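Local coordinates for protein 6-phosphogluconate dehydratase (PDB 2GP4) that probably dehydrates 6-phosphogluconate to 2-keto-3-deoxy-6-phosphogluconate in the Entner-Doudoroff pathway, being modelled here without its iron-sulfur cluster, at residues Ala466-Ile471 with Val491-Gly496; Leu526-Arg531 with Ala541-Thr546. One frame throughout, in Å; residues are numbered along the deposited sequence.

Contact 1: residues Ala466-Ile471 with Val491-Gly496; sequences APAVVI and VVVVKG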
ATOM      1  N   ALA A 466      28.156  -9.560  -6.416  1.00 21.56           N
ATOM      2  CA  ALA A 466      29.103  -9.422  -5.316  1.00 21.41           C
ATOM      3  C   ALA A 466      28.968 -10.564  -4.299  1.00 21.34           C
ATOM      4  O   ALA A 466      27.893 -11.153  -4.180  1.00 21.24           O
ATOM      5  CB  ALA A 466      28.895  -8.084  -4.635  1.00 21.41           C
ATOM      6  N   PRO A 467      30.065 -10.891  -3.579  1.00 21.29           N
ATOM      7  CA  PRO A 467      30.013 -11.891  -2.504  1.00 21.30           C
ATOM      8  C   PRO A 467      28.996 -11.541  -1.410  1.00 21.38           C
ATOM      9  O   PRO A 467      28.732 -10.358  -1.159  1.00 21.56           O
ATOM     10  CB  PRO A 467      31.443 -11.880  -1.941  1.00 21.32           C
ATOM     11  CG  PRO A 467      32.051 -10.595  -2.428  1.00 21.11           C
ATOM     12  CD  PRO A 467      31.430 -10.356  -3.754  1.00 21.12           C
ATOM     13  N   ALA A 468      28.435 -12.564  -0.773  1.00 21.27           N
ATOM     14  CA  ALA A 468      27.365 -12.376   0.208  1.00 21.35           C
ATOM     15  C   ALA A 468      27.886 -12.109   1.609  1.00 21.56           C
ATOM     16  O   ALA A 468      28.971 -12.570   1.984  1.00 21.59           O
ATOM     17  CB  ALA A 468      26.433 -13.576   0.224  1.00 21.09           C
ATOM     18  N   VAL A 469      27.090 -11.357   2.369  1.00 21.68           N
ATOM     19  CA  VAL A 469      27.323 -11.114   3.788  1.00 21.73           C
ATOM     20  C   VAL A 469      26.006 -11.392   4.532  1.00 21.78           C
ATOM     21  O   VAL A 469      25.045 -10.631   4.420  1.00 21.58           O
ATOM     22  CB  VAL A 469      27.843  -9.667   4.042  1.00 21.76           C
ATOM     23  CG1 VAL A 469      27.835  -9.340   5.525  1.00 21.83           C
ATOM     24  CG2 VAL A 469      29.255  -9.490   3.463  1.00 21.38           C
ATOM     25  N   VAL A 470      25.974 -12.492   5.279  1.00 21.95           N
ATOM     26  CA  VAL A 470      24.736 -13.011   5.867  1.00 22.00           C
ATOM     27  C   VAL A 470      24.583 -12.639   7.337  1.00 22.13           C
ATOM     28  O   VAL A 470      25.489 -12.860   8.138  1.00 22.49           O
ATOM     29  CB  VAL A 470      24.629 -14.565   5.717  1.00 21.92           C
ATOM     30  CG1 VAL A 470      23.249 -15.056   6.136  1.00 21.90           C
ATOM     31  CG2 VAL A 470      24.920 -15.001   4.284  1.00 21.70           C
ATOM     32  N   ILE A 471      23.432 -12.062   7.676  1.00 22.26           N
ATOM     33  CA  ILE A 471      23.027 -11.841   9.068  1.00 22.45           C
ATOM     34  C   ILE A 471      21.542 -12.177   9.240  1.00 22.69           C
ATOM     35  O   ILE A 471      20.779 -12.121   8.279  1.00 22.54           O
ATOM     36  CB  ILE A 471      23.328 -10.398   9.560  1.00 22.36           C
ATOM     37  CG1 ILE A 471      22.797  -9.354   8.571  1.00 22.38           C
ATOM     38  CG2 ILE A 471      24.829 -10.213   9.779  1.00 22.45           C
ATOM     39  CD1 ILE A 471      22.686  -7.951   9.147  1.00 22.43           C
ATOM     40  N   VAL A 491      26.902  -8.124  -1.250  1.00 22.92           N
ATOM     41  CA  VAL A 491      25.456  -8.118  -1.093  1.00 22.29           C
ATOM     42  C   VAL A 491      25.152  -8.500   0.353  1.00 21.84           C
ATOM     43  O   VAL A 491      25.433  -9.619   0.776  1.00 21.75           O
ATOM     44  CB  VAL A 491      24.755  -9.072  -2.101  1.00 22.48           C
ATOM     45  CG1 VAL A 491      23.243  -9.099  -1.869  1.00 22.14           C
ATOM     46  CG2 VAL A 491      25.063  -8.659  -3.535  1.00 21.79           C
ATOM     47  N   VAL A 492      24.617  -7.552   1.118  1.00 21.44           N
ATOM     48  CA  VAL A 492      24.229  -7.805   2.510  1.00 21.11           C
ATOM     49  C   VAL A 492      22.883  -8.549   2.566  1.00 21.00           C
ATOM     50  O   VAL A 492      21.836  -8.012   2.176  1.00 20.96           O
ATOM     51  CB  VAL A 492      24.163  -6.498   3.333  1.00 21.38           C
ATOM     52  CG1 VAL A 492      23.709  -6.774   4.768  1.00 21.56           C
ATOM     53  CG2 VAL A 492      25.515  -5.791   3.330  1.00 21.38           C
ATOM     54  N   VAL A 493      22.935  -9.794   3.036  1.00 20.46           N
ATOM     55  CA  VAL A 493      21.764 -10.654   3.139  1.00 19.79           C
ATOM     56  C   VAL A 493      21.256 -10.643   4.572  1.00 19.68           C
ATOM     57  O   VAL A 493      21.978 -11.010   5.503  1.00 19.70           O
ATOM     58  CB  VAL A 493      22.096 -12.115   2.730  1.00 20.23           C
ATOM     59  CG1 VAL A 493      20.911 -13.058   3.008  1.00 19.51           C
ATOM     60  CG2 VAL A 493      22.534 -12.185   1.262  1.00 19.53           C
ATOM     61  N   VAL A 494      20.008 -10.216   4.737  1.00 19.23           N
ATOM     62  CA  VAL A 494      19.364 -10.177   6.039  1.00 18.72           C
ATOM     63  C   VAL A 494      18.194 -11.159   6.040  1.00 18.67           C
ATOM     64  O   VAL A 494      17.169 -10.929   5.399  1.00 18.90           O
ATOM     65  CB  VAL A 494      18.868  -8.760   6.387  1.00 18.78           C
ATOM     66  CG1 VAL A 494      18.392  -8.706   7.830  1.00 18.65           C
ATOM     67  CG2 VAL A 494      19.970  -7.716   6.140  1.00 18.49           C
ATOM     68  N   LYS A 495      18.355 -12.264   6.757  1.00 18.19           N
ATOM     69  CA  LYS A 495      17.343 -13.302   6.755  1.00 17.77           C
ATOM     70  C   LYS A 495      16.597 -13.367   8.088  1.00 17.52           C
ATOM     71  O   LYS A 495      16.955 -12.663   9.043  1.00 17.30           O
ATOM     72  CB  LYS A 495      17.961 -14.652   6.373  1.00 17.93           C
ATOM     73  CG  LYS A 495      19.111 -15.095   7.262  1.00 18.06           C
ATOM     74  CD  LYS A 495      19.535 -16.501   6.919  1.00 18.06           C
ATOM     75  CE  LYS A 495      20.578 -17.005   7.899  1.00 17.91           C
ATOM     76  NZ  LYS A 495      21.090 -18.335   7.469  1.00 18.55           N
ATOM     77  N   GLY A 496      15.551 -14.193   8.126  1.00 16.98           N
ATOM     78  CA  GLY A 496      14.691 -14.335   9.304  1.00 16.82           C
ATOM     79  C   GLY A 496      13.870 -13.090   9.577  1.00 16.75           C
ATOM     80  O   GLY A 496      13.586 -12.762  10.732  1.00 16.62           O
TER
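Val493 sits between Val469 and Ile471 and uses both of its backbone polar groups on them: its N donates to Val469 O at 2.7 Å, and its O accepts from Ile471 N at 2.8 Å. The same parallel alternation runs on in each direction. Val491 N reaches Pro467 O and Val491 O takes Val469 N, both at 2.9 Å, while the last bond joins Lys495 N to Ile471 O just after strand 490-494 has ended. That donor lies in the carbonyl plane, whereas those on Pro467 O, Val491 O and Val469 O are tilted from it by 28 to 30°. Several of these oxygens also take a CA-H contact, as Ile471 O does from Val494 CA.

The two strands and helix 477-482 make a beta-alpha-beta unit. Val469, Ile471 and Val492 face that helix, meeting Leu477 and Leu480, while Ala468, Val491 and Val493 lie on the opposite face, touching Ile564 of the adjacent strand 563-567. Some of the outward groups have partners beyond the pair: Val470 N donates to Asp560 OD1, and Val492 pairs through its backbone with Ala525 and Met527.

Ile471 carries CG1 between its own N and carbonyl carbon (chi1 50°), which sets it 3.6 Å from Val493 O and lays the side chain alongside Val494, with CD1 4.1 Å from Val494 CG2. Lys495 runs out extended beyond CG and crosses Val470 at a slant, CE resting 3.7 Å from Val470 CG1, before NZ reaches its hydrogen-bond partner, Thr588 OG1. With an alanine here, Val470 CG1 would probably lose its methylene cover and Thr588 OG1 its lysine partner.

Contact 2: residues Leu526-Arg531 with Ala541-Thr546; sequences LMTDGR and AAIHLT
Thr528 O skips His544 and takes its hydrogen bond from Leu545 N at 3.1 Å, because the chain turns a corner at His544. His544 N points instead to Gly530 O, 2.8 Å off and nearly in line with that carbonyl; the positive phi of His544 (63°) belongs to the corner itself. Before the corner the strands are regular and parallel: Ala542 N donates to Leu526 O, and Ala542 O accepts from Thr528 N.

Thr528 OG1, anti to its own nitrogen (chi1 -172°), accepts from Gly530 N in an ST turn, and Gly530 O, at the end of it, meets His544; the hydroxyl also bonds to Val494 O of the next strand. The imidazole presents its edge to Gly530 and Arg531, with Gly530 O 3.3 Å from His544 CD2 and Arg531 CB 3.5 Å from His544 NE2. Selenomethionine Met527 bends at chi3 and crosses Leu545 with SE 3.9 Å from Leu545 CD2, both side chains also touching Leu573 of strand 572-575. Asp529 instead lays CB 3.4 Å from Leu545 O and turns its carboxylate away from 541-546, toward the backbone nitrogens of Gly496, Gln497 and Ala549.

Three backbone N-H groups thus grip the buried carboxylate, two on OD2 and one on OD1, which probably fixes its rotation and ties the loop after strand 524-528 to the segments that follow the neighbouring strands.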
ATOM      1  N   LEU A 526      21.185  -4.880  -1.073  1.00 25.82           N
ATOM      2  CA  LEU A 526      20.471  -5.529   0.011  1.00 26.19           C
ATOM      3  C   LEU A 526      19.608  -6.650  -0.524  1.00 26.38           C
ATOM      4  O   LEU A 526      19.003  -6.523  -1.582  1.00 26.31           O
ATOM      5  CB  LEU A 526      19.552  -4.542   0.728  1.00 26.14           C
ATOM      6  CG  LEU A 526      20.011  -3.733   1.938  1.00 26.76           C
ATOM      7  CD1 LEU A 526      20.817  -4.587   2.916  1.00 27.32           C
ATOM      8  CD2 LEU A 526      20.778  -2.517   1.502  1.00 27.52           C
HETATM    9  N   MSE A 527      19.548  -7.743   0.228  1.00 26.66           N
HETATM   10  CA  MSE A 527      18.597  -8.805  -0.035  1.00 27.03           C
HETATM   11  C   MSE A 527      18.004  -9.274   1.285  1.00 25.92           C
HETATM   12  O   MSE A 527      18.728  -9.689   2.187  1.00 25.71           O
HETATM   13  CB  MSE A 527      19.258  -9.964  -0.778  1.00 26.70           C
HETATM   14  CG  MSE A 527      18.259 -10.952  -1.366  1.00 27.91           C
HETATM   15 SE   MSE A 527      19.153 -12.479  -2.173  1.00 30.45          SE
HETATM   16  CE  MSE A 527      20.431 -11.462  -3.217  1.00 29.17           C
ATOM     17  N   THR A 528      16.682  -9.189   1.400  1.00 25.18           N
ATOM     18  CA  THR A 528      16.004  -9.632   2.614  1.00 24.66           C
ATOM     19  C   THR A 528      14.659 -10.287   2.318  1.00 24.38           C
ATOM     20  O   THR A 528      14.006  -9.974   1.316  1.00 24.22           O
ATOM     21  CB  THR A 528      15.849  -8.476   3.657  1.00 24.65           C
ATOM     22  OG1 THR A 528      15.342  -8.999   4.891  1.00 23.76           O
ATOM     23  CG2 THR A 528      14.925  -7.365   3.142  1.00 24.26           C
ATOM     24  N   ASP A 529      14.266 -11.213   3.186  1.00 24.25           N
ATOM     25  CA  ASP A 529      12.926 -11.797   3.127  1.00 24.16           C
ATOM     26  C   ASP A 529      11.928 -10.892   3.838  1.00 24.23           C
ATOM     27  O   ASP A 529      10.721 -11.161   3.856  1.00 24.10           O
ATOM     28  CB  ASP A 529      12.899 -13.223   3.694  1.00 23.93           C
ATOM     29  CG  ASP A 529      13.638 -13.363   5.020  1.00 23.80           C
ATOM     30  OD1 ASP A 529      13.938 -12.343   5.683  1.00 22.83           O
ATOM     31  OD2 ASP A 529      13.911 -14.524   5.405  1.00 24.09           O
ATOM     32  N   GLY A 530      12.452  -9.808   4.405  1.00 24.50           N
ATOM     33  CA  GLY A 530      11.646  -8.787   5.048  1.00 25.09           C
ATOM     34  C   GLY A 530      11.491  -7.535   4.205  1.00 25.69           C
ATOM     35  O   GLY A 530      11.408  -7.605   2.980  1.00 25.65           O
ATOM     36  N   ARG A 531      11.470  -6.389   4.878  1.00 26.52           N
ATOM     37  CA  ARG A 531      11.167  -5.103   4.264  1.00 27.40           C
ATOM     38  C   ARG A 531      11.855  -3.982   5.037  1.00 28.43           C
ATOM     39  O   ARG A 531      12.256  -4.173   6.183  1.00 28.53           O
ATOM     40  CB  ARG A 531       9.648  -4.871   4.262  1.00 27.33           C
ATOM     41  CG  ARG A 531       9.001  -4.931   5.652  1.00 26.96           C
ATOM     42  CD  ARG A 531       7.567  -4.463   5.637  1.00 27.02           C
ATOM     43  NE  ARG A 531       6.932  -4.586   6.953  1.00 27.20           N
ATOM     44  CZ  ARG A 531       5.731  -4.095   7.269  1.00 26.98           C
ATOM     45  NH1 ARG A 531       5.010  -3.438   6.366  1.00 26.79           N
ATOM     46  NH2 ARG A 531       5.244  -4.261   8.493  1.00 26.22           N
ATOM     47  N   ALA A 541      17.822  -2.767  -3.548  1.00 18.79           N
ATOM     48  CA  ALA A 541      17.368  -3.650  -2.475  1.00 18.40           C
ATOM     49  C   ALA A 541      16.321  -4.648  -2.969  1.00 17.85           C
ATOM     50  O   ALA A 541      15.229  -4.260  -3.379  1.00 17.83           O
ATOM     51  CB  ALA A 541      16.828  -2.828  -1.315  1.00 18.25           C
ATOM     52  N   ALA A 542      16.670  -5.932  -2.948  1.00 17.35           N
ATOM     53  CA  ALA A 542      15.705  -6.989  -3.220  1.00 16.99           C
ATOM     54  C   ALA A 542      14.989  -7.325  -1.918  1.00 16.68           C
ATOM     55  O   ALA A 542      15.612  -7.800  -0.974  1.00 16.64           O
ATOM     56  CB  ALA A 542      16.391  -8.203  -3.793  1.00 16.82           C
ATOM     57  N   ILE A 543      13.686  -7.049  -1.872  1.00 16.61           N
ATOM     58  CA  ILE A 543      12.896  -7.149  -0.635  1.00 16.65           C
ATOM     59  C   ILE A 543      11.706  -8.102  -0.789  1.00 16.74           C
ATOM     60  O   ILE A 543      11.307  -8.427  -1.912  1.00 16.57           O
ATOM     61  CB  ILE A 543      12.391  -5.750  -0.149  1.00 16.78           C
ATOM     62  CG1 ILE A 543      11.468  -5.096  -1.189  1.00 16.79           C
ATOM     63  CG2 ILE A 543      13.561  -4.831   0.192  1.00 16.94           C
ATOM     64  CD1 ILE A 543      10.698  -3.887  -0.677  1.00 16.52           C
ATOM     65  N   HIS A 544      11.137  -8.540   0.339  1.00 16.84           N
ATOM     66  CA  HIS A 544      10.002  -9.480   0.336  1.00 17.03           C
ATOM     67  C   HIS A 544      10.371 -10.837  -0.290  1.00 17.26           C
ATOM     68  O   HIS A 544       9.489 -11.586  -0.719  1.00 17.03           O
ATOM     69  CB  HIS A 544       8.773  -8.879  -0.385  1.00 16.85           C
ATOM     70  CG  HIS A 544       8.338  -7.549   0.152  1.00 16.36           C
ATOM     71  ND1 HIS A 544       7.138  -6.969  -0.187  1.00 16.97           N
ATOM     72  CD2 HIS A 544       8.944  -6.686   1.004  1.00 16.07           C
ATOM     73  CE1 HIS A 544       7.022  -5.805   0.428  1.00 16.84           C
ATOM     74  NE2 HIS A 544       8.105  -5.611   1.158  1.00 16.10           N
ATOM     75  N   LEU A 545      11.670 -11.146  -0.327  1.00 17.53           N
ATOM     76  CA  LEU A 545      12.153 -12.423  -0.866  1.00 17.96           C
ATOM     77  C   LEU A 545      11.357 -13.609  -0.327  1.00 18.24           C
ATOM     78  O   LEU A 545      11.106 -13.727   0.879  1.00 18.24           O
ATOM     79  CB  LEU A 545      13.655 -12.626  -0.612  1.00 17.78           C
ATOM     80  CG  LEU A 545      14.273 -13.870  -1.268  1.00 17.92           C
ATOM     81  CD1 LEU A 545      14.039 -13.902  -2.783  1.00 17.54           C
ATOM     82  CD2 LEU A 545      15.759 -13.991  -0.959  1.00 17.64           C
ATOM     83  N   THR A 546      10.968 -14.477  -1.253  1.00 18.43           N
ATOM     84  CA  THR A 546      10.056 -15.566  -0.989  1.00 18.63           C
ATOM     85  C   THR A 546      10.478 -16.763  -1.843  1.00 18.99           C
ATOM     86  O   THR A 546      10.805 -16.592  -3.030  1.00 18.69           O
ATOM     87  CB  THR A 546       8.602 -15.134  -1.295  1.00 18.78           C
ATOM     88  OG1 THR A 546       8.284 -13.967  -0.520  1.00 18.50           O
ATOM     89  CG2 THR A 546       7.599 -16.242  -0.960  1.00 18.75           C
TER
HETATM   90  O   HOH W   1       9.282 -13.165   2.556  1.00 19.74           O

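Overall arrangement
Contact 1 closes before contact 2 opens along the chain, and their centres lie 10 Å apart in one mixed sheet of the C-terminal family region. Strands 490-494 and 524-528 are neighbours there, so the four strands run 463-471, 490-494, 524-528, 541-546 across its parallel middle, with antiparallel strands 563-567 and 448-453 flanking them. The two contacts meet directly: Val494 N probably bonds to Met527 O at 2.9 Å. With the pairing of strands 490-494 and 524-528, they make the parallel centre of the sheet in the mainly beta C-terminal part of the protein.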